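PDB 3KK7: putative cell invasion protein with MAC/Perforin domain from Bacteroides thetaiotaomicron VPI-5482, which is of unconfirmed function but carries a membrane-attack complex/perforin fold and may therefore act on membranes, perhaps in cell invasion. Local coordinates for residues Gly215-Arg221 with His333-Gln339. Numbering follows the deposited sequence.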
# COMPACT_ATOMS: atom_id res chain seq x y z
N GLY A 215 -8.39 3.87 11.72
CA GLY A 215 -8.81 4.96 12.63
C GLY A 215 -9.30 6.23 11.92
O GLY A 215 -8.53 6.95 11.31
N TYR A 216 -10.59 6.52 12.02
CA TYR A 216 -11.11 7.72 11.37
C TYR A 216 -12.17 8.40 12.19
O TYR A 216 -12.57 7.88 13.23
CB TYR A 216 -11.67 7.38 9.99
CG TYR A 216 -12.84 6.41 9.89
CD1 TYR A 216 -14.16 6.86 9.91
CD2 TYR A 216 -12.61 5.04 9.69
CE1 TYR A 216 -15.22 5.97 9.75
CE2 TYR A 216 -13.65 4.14 9.55
CZ TYR A 216 -14.96 4.59 9.57
OH TYR A 216 -15.99 3.66 9.42
N TYR A 217 -12.59 9.57 11.72
CA TYR A 217 -13.67 10.33 12.34
C TYR A 217 -14.89 10.33 11.45
O TYR A 217 -14.76 10.21 10.23
CB TYR A 217 -13.24 11.76 12.58
CG TYR A 217 -12.11 11.88 13.57
CD1 TYR A 217 -12.36 11.86 14.93
CD2 TYR A 217 -10.80 12.02 13.14
CE1 TYR A 217 -11.33 12.00 15.83
CE2 TYR A 217 -9.77 12.16 14.03
CZ TYR A 217 -10.05 12.14 15.37
OH TYR A 217 -9.04 12.25 16.26
N THR A 218 -16.07 10.43 12.06
CA THR A 218 -17.31 10.56 11.31
C THR A 218 -18.00 11.86 11.61
O THR A 218 -17.86 12.42 12.71
CB THR A 218 -18.32 9.46 11.63
OG1 THR A 218 -18.62 9.47 13.03
CG2 THR A 218 -17.78 8.11 11.18
N GLY A 219 -18.77 12.31 10.63
CA GLY A 219 -19.57 13.50 10.77
C GLY A 219 -19.91 14.10 9.43
O GLY A 219 -20.29 13.38 8.51
N GLY A 220 -19.80 15.43 9.35
CA GLY A 220 -19.90 16.19 8.10
C GLY A 220 -18.67 17.08 7.93
O GLY A 220 -18.07 17.45 8.90
N ARG A 221 -18.30 17.43 6.71
CA ARG A 221 -17.14 18.30 6.49
C ARG A 221 -17.33 19.14 5.25
O ARG A 221 -17.82 18.62 4.25
CB ARG A 221 -15.89 17.46 6.30
CG ARG A 221 -14.63 18.20 5.84
CD ARG A 221 -13.46 17.22 5.79
NE ARG A 221 -12.18 17.86 5.52
CZ ARG A 221 -11.03 17.20 5.41
NH1 ARG A 221 -10.99 15.88 5.54
NH2 ARG A 221 -9.91 17.85 5.15
N HIS A 333 -24.32 11.26 8.27
CA HIS A 333 -22.90 11.37 8.54
C HIS A 333 -22.09 10.36 7.71
O HIS A 333 -22.62 9.37 7.22
CB HIS A 333 -22.66 11.21 10.03
CG HIS A 333 -23.20 12.35 10.83
ND1 HIS A 333 -22.91 12.53 12.16
CD2 HIS A 333 -23.99 13.39 10.46
CE1 HIS A 333 -23.52 13.62 12.59
NE2 HIS A 333 -24.18 14.17 11.58
N THR A 334 -20.81 10.65 7.51
CA THR A 334 -19.96 9.74 6.76
C THR A 334 -18.54 9.89 7.29
O THR A 334 -18.33 10.61 8.26
CB THR A 334 -20.04 10.01 5.24
OG1 THR A 334 -19.39 8.95 4.54
CG2 THR A 334 -19.39 11.35 4.87
N MSE A 335 -17.58 9.19 6.70
CA MSE A 335 -16.18 9.36 7.08
C MSE A 335 -15.69 10.74 6.61
O MSE A 335 -15.79 11.04 5.43
CB MSE A 335 -15.32 8.27 6.47
CG MSE A 335 -13.82 8.43 6.73
SE MSE A 335 -12.88 6.88 6.06
CE MSE A 335 -11.88 7.65 4.58
N ILE A 336 -15.14 11.55 7.52
CA ILE A 336 -14.73 12.91 7.19
C ILE A 336 -13.25 13.29 7.42
O ILE A 336 -12.81 14.34 6.94
CB ILE A 336 -15.61 13.91 7.91
CG1 ILE A 336 -15.48 13.76 9.42
CG2 ILE A 336 -17.03 13.74 7.46
CD1 ILE A 336 -16.04 14.94 10.21
N ASP A 337 -12.48 12.48 8.15
CA ASP A 337 -11.06 12.78 8.41
C ASP A 337 -10.44 11.56 9.05
O ASP A 337 -11.16 10.63 9.43
CB ASP A 337 -10.89 14.00 9.34
CG ASP A 337 -9.66 14.87 8.99
OD1 ASP A 337 -8.65 14.29 8.52
OD2 ASP A 337 -9.71 16.12 9.20
N LEU A 338 -9.13 11.57 9.19
CA LEU A 338 -8.39 10.42 9.71
C LEU A 338 -7.78 10.74 11.08
O LEU A 338 -7.39 11.87 11.35
CB LEU A 338 -7.29 10.02 8.73
CG LEU A 338 -7.73 9.56 7.34
CD1 LEU A 338 -6.55 9.48 6.39
CD2 LEU A 338 -8.45 8.20 7.40
N GLN A 339 -7.72 9.73 11.94
CA GLN A 339 -7.02 9.80 13.20
C GLN A 339 -5.55 9.67 12.93
O GLN A 339 -5.14 9.06 11.95
CB GLN A 339 -7.42 8.63 14.10
CG GLN A 339 -8.83 8.68 14.58
CD GLN A 339 -9.16 7.51 15.50
OE1 GLN A 339 -8.32 7.09 16.32
NE2 GLN A 339 -10.40 7.02 15.41
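Arg-221 reaches along Ile-336 to the backbone of strand 334-338. Its CB lies 3.9 Å from CB of Ile-336; CG leaves anti to the backbone N (chi1 171°) and the chain stays extended, which brings CD past Ile-336 O. NH1 donates to that oxygen, which lies 19° out of the guanidinium plane, in a bent bond of 2.8 Å; NE and NH2 face Glu-165 and Glu-161 in long, weak ion pairs. NH1 also bonds to Ile-69 O. Over one guanidinium face lies OD2 of Asp-337, a long salt bridge of charges alone, since no N-H points at it; OD2 pairs with Lys-104 as well, while OD1 accepts from Leu-338 N. An alanine in place of Arg-221 would probably leave Ile-336 O without this donor and take a positive charge from over Asp-337, which would keep Lys-104.

Backbone bonds run antiparallel between the two segments, from Gly-215 with Gln-339 to Gly-219 with Thr-334. Tyr-216 and Met-335, a selenomethionine, make a Met-aromatic contact: SE stands over one ring face, 4.0 Å from the centroid and displaced toward the rim. Across the Tyr-217 ring runs Gln-339, whose CG makes a CH-pi contact over one face; its NE2 continues to Tyr-216 O at 3.2 Å, nearly straight (171°), while OE1 accepts a hydrogen bond from ND2 of Asn-172. At Gly-219 the chain turns a corner, with CA packed over the His-333 ring.

Both segments belong to the curled antiparallel sheet of the MACPF domain: strand 211-218 runs between 157-173 and the short strand 334-338, and beyond the corner 220-230 continues along 157-173, whose Leu-171 and Val-167 touch Tyr-216 and Tyr-217.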